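Local coordinates for glucose-6-phosphate isomerase (Chlamydia trachomatis D/UW-3/CX, PDB 6OTU), which catalyses the reversible isomerisation of glucose-6-phosphate to fructose-6-phosphate, at the interface of chains A and B. Sequence-based numbering; all coordinates share one arbitrary frame. Chains: chain A/B, Glucose-6-phosphate isomerase.

Contact 1: the interface of chains A and B. Residues chain A 55, 57, 407, 427, 431, 458, 460; chain B 531-532.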
loop_
_atom_site.group_PDB
_atom_site.type_symbol
_atom_site.label_atom_id
_atom_site.label_comp_id
_atom_site.label_asym_id
_atom_site.label_seq_id
_atom_site.Cartn_x
_atom_site.Cartn_y
_atom_site.Cartn_z
ATOM N N THR A 55 21.689 12.990 2.374
ATOM C CA THR A 55 22.405 12.297 3.434
ATOM C C THR A 55 21.703 10.974 3.705
ATOM O O THR A 55 20.468 10.896 3.703
ATOM C CB THR A 55 22.504 13.145 4.713
ATOM O OG1 THR A 55 23.108 14.404 4.393
ATOM C CG2 THR A 55 23.354 12.434 5.768
ATOM N N SER A 57 21.868 7.875 6.490
ATOM C CA SER A 57 22.328 7.413 7.796
ATOM C C SER A 57 21.843 5.988 8.013
ATOM O O SER A 57 20.670 5.691 7.785
ATOM C CB SER A 57 21.825 8.308 8.933
ATOM O OG SER A 57 22.543 8.075 10.144
ATOM N N LEU A 407 14.060 18.175 4.672
ATOM C CA LEU A 407 14.179 19.276 5.619
ATOM C C LEU A 407 13.132 20.367 5.401
ATOM O O LEU A 407 12.879 21.150 6.324
ATOM C CB LEU A 407 15.578 19.896 5.534
ATOM C CG LEU A 407 16.722 18.910 5.801
ATOM C CD1 LEU A 407 18.064 19.620 5.741
ATOM C CD2 LEU A 407 16.563 18.198 7.141
ATOM N N PHE A 427 10.059 16.133 10.349
ATOM C CA PHE A 427 11.361 15.475 10.316
ATOM C C PHE A 427 11.720 14.869 11.670
ATOM O O PHE A 427 12.232 13.741 11.736
ATOM C CB PHE A 427 12.446 16.456 9.878
ATOM C CG PHE A 427 13.739 15.787 9.553
ATOM C CD1 PHE A 427 13.801 14.844 8.536
ATOM C CD2 PHE A 427 14.885 16.072 10.266
ATOM C CE1 PHE A 427 14.986 14.208 8.233
ATOM C CE2 PHE A 427 16.067 15.437 9.964
ATOM C CZ PHE A 427 16.111 14.500 8.944
ATOM N N VAL A 431 13.036 10.988 12.833
ATOM C CA VAL A 431 14.245 10.698 13.605
ATOM C C VAL A 431 13.894 9.967 14.899
ATOM O O VAL A 431 14.509 8.953 15.250
ATOM C CB VAL A 431 15.019 12.000 13.890
ATOM C CG1 VAL A 431 16.091 11.764 14.931
ATOM C CG2 VAL A 431 15.613 12.590 12.581
ATOM N N ILE A 458 17.866 6.074 6.952
ATOM C CA ILE A 458 17.310 7.414 6.807
ATOM C C ILE A 458 17.963 8.048 5.588
ATOM O O ILE A 458 19.187 8.214 5.556
ATOM C CB ILE A 458 17.561 8.295 8.048
ATOM C CG1 ILE A 458 17.068 7.627 9.334
ATOM C CG2 ILE A 458 16.915 9.656 7.863
ATOM C CD1 ILE A 458 17.346 8.451 10.613
ATOM N N VAL A 460 17.692 11.586 3.330
ATOM C CA VAL A 460 17.131 12.937 3.402
ATOM C C VAL A 460 17.739 13.821 2.323
ATOM O O VAL A 460 18.950 13.781 2.084
ATOM C CB VAL A 460 17.354 13.595 4.788
ATOM C CG1 VAL A 460 16.420 14.803 4.972
ATOM C CG2 VAL A 460 17.162 12.608 5.896
ATOM N N VAL B 531 24.047 15.205 11.949
ATOM C CA VAL B 531 24.546 14.502 10.766
ATOM C C VAL B 531 23.598 14.612 9.577
ATOM O O VAL B 531 24.027 14.406 8.437
ATOM C CB VAL B 531 24.816 13.010 11.047
ATOM C CG1 VAL B 531 23.550 12.192 10.901
ATOM C CG2 VAL B 531 25.866 12.474 10.100
ATOM N N LEU B 532 22.326 14.917 9.797
ATOM C CA LEU B 532 21.364 14.987 8.705
ATOM C C LEU B 532 21.124 16.410 8.229
ATOM O O LEU B 532 20.382 16.599 7.258
ATOM C CB LEU B 532 20.032 14.352 9.118
ATOM C CG LEU B 532 20.003 12.848 9.421
ATOM C CD1 LEU B 532 18.766 12.476 10.201
ATOM C CD2 LEU B 532 20.054 12.020 8.158
#
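B:Leu532 inserts its isobutyl group into an apolar socket of chain A lined by A:Phe427, A:Val431, A:Ile458, A:Val460 and A:Thr55. The two methyl branches divide the walls. B:Leu532 CD1 lies 3.6 Å from A:Phe427 CZ, and beside the ring A:Val431 reaches the same methyl tip to tip, its CG2 4.0 Å from B:Leu532 CD1. B:Leu532 CD2 turns to the strand side, 3.7 Å from A:Val460 CG2 and 3.9 Å from A:Ile458 CG2; both residues cross the leucine at about a right angle. A:Thr55 CG2 lies 3.4 Å from B:Val531 O and also faces B:Leu532 CD2. The phenyl ring offers its rim rather than a face, with B:Leu532 CB in the ring plane. A:Leu407 CD2 and A:Val431 CG2 lie over opposite faces of that ring, toward its rim, and would restrict its turning. CG of B:Leu532 is anti to the carbonyl carbon (chi1 -65°), which points the branch point into the socket, CD1 to the ring and CD2 to the strand. Further out, A:Ser57 CB and A:Leu407 border the pocket. At this part of the dimer interface the C-terminal end of helix 522-532 docks on strands 54-57 and 456-461, the loop at A:Leu407 and helix 422-439 of the other subunit.

Contact 2: the interface of chains A and B. Residues chain A 99, 361, 365; chain B 444-446.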
loop_
_atom_site.group_PDB
_atom_site.type_symbol
_atom_site.label_atom_id
_atom_site.label_comp_id
_atom_site.label_asym_id
_atom_site.label_seq_id
_atom_site.Cartn_x
_atom_site.Cartn_y
_atom_site.Cartn_z
ATOM N N PHE A 99 18.314 -21.492 -22.226
ATOM C CA PHE A 99 16.877 -21.600 -22.422
ATOM C C PHE A 99 16.397 -20.416 -23.246
ATOM O O PHE A 99 17.097 -19.410 -23.394
ATOM C CB PHE A 99 16.140 -21.680 -21.063
ATOM C CG PHE A 99 16.466 -22.931 -20.278
ATOM C CD1 PHE A 99 15.831 -24.145 -20.577
ATOM C CD2 PHE A 99 17.438 -22.908 -19.274
ATOM C CE1 PHE A 99 16.139 -25.311 -19.878
ATOM C CE2 PHE A 99 17.768 -24.076 -18.574
ATOM C CZ PHE A 99 17.110 -25.285 -18.876
ATOM N N ILE A 361 14.987 -18.523 -10.221
ATOM C CA ILE A 361 16.006 -19.178 -11.036
ATOM C C ILE A 361 17.099 -18.160 -11.354
ATOM O O ILE A 361 16.837 -16.956 -11.457
ATOM C CB ILE A 361 15.434 -19.772 -12.345
ATOM C CG1 ILE A 361 14.709 -18.693 -13.138
ATOM C CG2 ILE A 361 14.535 -20.954 -12.059
ATOM C CD1 ILE A 361 15.459 -18.284 -14.359
ATOM N N GLY A 365 19.886 -20.417 -15.432
ATOM C CA GLY A 365 18.805 -21.385 -15.520
ATOM C C GLY A 365 18.671 -22.356 -14.362
ATOM O O GLY A 365 17.842 -23.275 -14.440
ATOM N N ALA B 444 9.092 -27.106 -19.394
ATOM C CA ALA B 444 10.471 -27.539 -19.612
ATOM C C ALA B 444 11.443 -26.395 -19.374
ATOM O O ALA B 444 12.556 -26.618 -18.885
ATOM C CB ALA B 444 10.642 -28.093 -21.024
ATOM N N ASN B 445 11.034 -25.175 -19.707
ATOM C CA ASN B 445 11.826 -23.978 -19.449
ATOM C C ASN B 445 11.646 -23.551 -17.993
ATOM O O ASN B 445 10.518 -23.235 -17.585
ATOM C CB ASN B 445 11.378 -22.870 -20.403
ATOM C CG ASN B 445 12.299 -21.662 -20.401
ATOM O OD1 ASN B 445 12.904 -21.319 -19.386
ATOM N ND2 ASN B 445 12.384 -20.992 -21.546
ATOM N N PRO B 446 12.706 -23.545 -17.174
ATOM C CA PRO B 446 12.534 -23.139 -15.770
ATOM C C PRO B 446 12.058 -21.698 -15.616
ATOM O O PRO B 446 11.330 -21.407 -14.663
ATOM C CB PRO B 446 13.931 -23.345 -15.159
ATOM C CG PRO B 446 14.679 -24.177 -16.123
ATOM C CD PRO B 446 14.103 -23.882 -17.481
#
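A:Phe99 and B:Pro446 form a CH-pi contact in a patch where loops of chain A meet the start of the 3-10 helix 446-448 of chain B. Followed outward, A:Phe99 first touches the partner through CB, which faces the side-chain amide of B:Asn445, 3.7 Å from its oxygen OD1 and 3.8 Å from ND2. The two side chains slide past each other in opposite directions, with ring and amide planes 32° apart. At CG the contact passes from asparagine to proline, for B:Pro446 CD is now the nearer partner. CD1 and CD2 both lie beneath B:Pro446 CD, and A:Phe99 CE1 comes to 3.5 Å from B:Pro446 CD while also facing the backbone oxygen of B:Ala444. At the outer end of the ring, CE2 and CZ meet CG of the proline as well as CD. Such even spacing arises because CD stands over the middle of the phenyl face. The proline crosses the ring at about a right angle. CG of A:Phe99 is anti to the carbonyl carbon (chi1 -65°), and a near-perpendicular chi2 of -81° turns one ring face toward chain B. The rest of the pyrrolidine ring is met by other loop residues of chain A: A:Gly365 O lies 3.7 Å from B:Pro446 CG, and A:Ile361 crosses the proline with its CG2 methyl 4.0 Å from B:Pro446 CB. Over the phenyl face of A:Phe99, B:Pro446 CD is 3.4 Å from the ring centroid.

Contact 3: the interface of chains A and B. Residues chain A 340, 381-383, 426; chain B 186-188.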
loop_
_atom_site.group_PDB
_atom_site.type_symbol
_atom_site.label_atom_id
_atom_site.label_comp_id
_atom_site.label_asym_id
_atom_site.label_seq_id
_atom_site.Cartn_x
_atom_site.Cartn_y
_atom_site.Cartn_z
ATOM N N THR A 340 4.165 14.070 1.746
ATOM C CA THR A 340 2.883 13.951 1.056
ATOM C C THR A 340 3.097 13.753 -0.445
ATOM O O THR A 340 2.433 12.921 -1.073
ATOM C CB THR A 340 2.016 15.188 1.352
ATOM O OG1 THR A 340 1.606 15.177 2.727
ATOM C CG2 THR A 340 0.764 15.224 0.476
ATOM N N GLY A 381 4.642 8.794 6.622
ATOM C CA GLY A 381 4.610 9.344 7.962
ATOM C C GLY A 381 4.187 10.801 7.907
ATOM O O GLY A 381 4.382 11.471 6.892
ATOM N N THR A 382 3.624 11.305 9.011
ATOM C CA THR A 382 3.481 10.589 10.286
ATOM C C THR A 382 2.280 9.612 10.383
ATOM O O THR A 382 2.106 8.978 11.431
ATOM C CB THR A 382 3.305 11.574 11.475
ATOM O OG1 THR A 382 2.180 12.433 11.223
ATOM C CG2 THR A 382 4.567 12.423 11.755
ATOM N N ASN A 383 1.433 9.512 9.347
ATOM C CA ASN A 383 0.244 8.652 9.466
ATOM C C ASN A 383 0.609 7.256 9.960
ATOM O O ASN A 383 -0.072 6.705 10.831
ATOM C CB ASN A 383 -0.504 8.534 8.138
ATOM C CG ASN A 383 -0.901 9.869 7.567
ATOM O OD1 ASN A 383 -0.054 10.714 7.324
ATOM N ND2 ASN A 383 -2.194 10.057 7.321
ATOM N N LEU A 426 7.618 17.288 11.454
ATOM C CA LEU A 426 7.616 16.144 10.548
ATOM C C LEU A 426 8.956 15.407 10.550
ATOM O O LEU A 426 9.006 14.182 10.727
ATOM C CB LEU A 426 7.265 16.615 9.140
ATOM C CG LEU A 426 7.215 15.529 8.080
ATOM C CD1 LEU A 426 6.042 14.607 8.367
ATOM C CD2 LEU A 426 7.121 16.156 6.682
ATOM N N ASN B 186 -1.762 14.258 7.662
ATOM C CA ASN B 186 -0.349 14.341 8.022
ATOM C C ASN B 186 -0.023 15.676 8.689
ATOM O O ASN B 186 -0.575 16.726 8.347
ATOM C CB ASN B 186 0.514 14.169 6.759
ATOM C CG ASN B 186 1.924 13.636 7.049
ATOM O OD1 ASN B 186 2.482 13.833 8.130
ATOM N ND2 ASN B 186 2.505 12.962 6.056
ATOM N N ILE B 187 0.907 15.644 9.644
ATOM C CA ILE B 187 1.413 16.919 10.126
ATOM C C ILE B 187 2.266 17.613 9.064
ATOM O O ILE B 187 2.453 18.833 9.137
ATOM C CB ILE B 187 2.198 16.778 11.441
ATOM C CG1 ILE B 187 2.199 18.138 12.147
ATOM C CG2 ILE B 187 3.597 16.197 11.201
ATOM C CD1 ILE B 187 3.139 18.247 13.252
ATOM N N ASP B 188 2.772 16.870 8.071
ATOM C CA ASP B 188 3.346 17.461 6.871
ATOM C C ASP B 188 2.411 18.549 6.347
ATOM O O ASP B 188 1.328 18.242 5.850
ATOM C CB ASP B 188 3.573 16.381 5.812
ATOM C CG ASP B 188 4.150 16.927 4.517
ATOM O OD1 ASP B 188 4.446 18.137 4.416
ATOM O OD2 ASP B 188 4.348 16.125 3.593
#
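The peptide joining A:Gly381 to A:Thr382 is cis, which turns its carbonyl and N-H to the same side, toward the side-chain amide of B:Asn186 in this phosphoglucose isomerase dimer. The amide answers both groups: B:Asn186 ND2 donates to A:Gly381 O at a short 2.5 Å, and B:Asn186 OD1 accepts from A:Thr382 N at 2.9 Å (157° at H). The match is not flat, since the threonine N-H comes from above the asparagine carbonyl plane, 44° out of it. From the opposite face B:Asp188 N bonds to B:Asn186 OD1 at 3.1 Å, so backbone groups of both subunits fix the rotation of the amide. CG of B:Asn186 is anti to the backbone N (chi1 -155°), extending the group toward the cis peptide. A:Asn383 stands across it with the two amide planes nearly perpendicular, and A:Asn383 OD1 lies 3.5 Å from B:Asn186 CB.

B:Asp188 receives A:Thr340 on OD2. B:Asp188 OD2 is met nearly head-on by A:Thr340 N at 2.8 Å and from above the carboxylate plane by the hydroxyl A:Thr340 OG1 at 3.0 Å. A:Thr340 opens the 3-10 helix 340-342. A:Leu426, from helix 422-439, packs against the aliphatic part of this acid, with A:Leu426 CD2 3.7 Å from B:Asp188 CB. Beyond it, the CG2 methyls of A:Thr382 and B:Ile187 meet at 3.9 Å.

Contacts 1 and 3 are neighbours, their C-alpha centres about 15 Å apart, and helix 422-439 of chain A serves both: A:Leu426 faces contact 3, while the next residue, A:Phe427, faces contact 1. Contact 2 lies about 44 Å from contact 1 and 46 Å from contact 3; its chain B segment follows the same helix in the partner. Two-fold symmetry repeats each contact. The centre of contact 2 is about 16 Å from A:Glu355, that of contact 3 about 8 Å from A:His386. The 3-10 helix 383-386 begins in contact 3 and ends at A:His386, so the interface may help position this active-site residue.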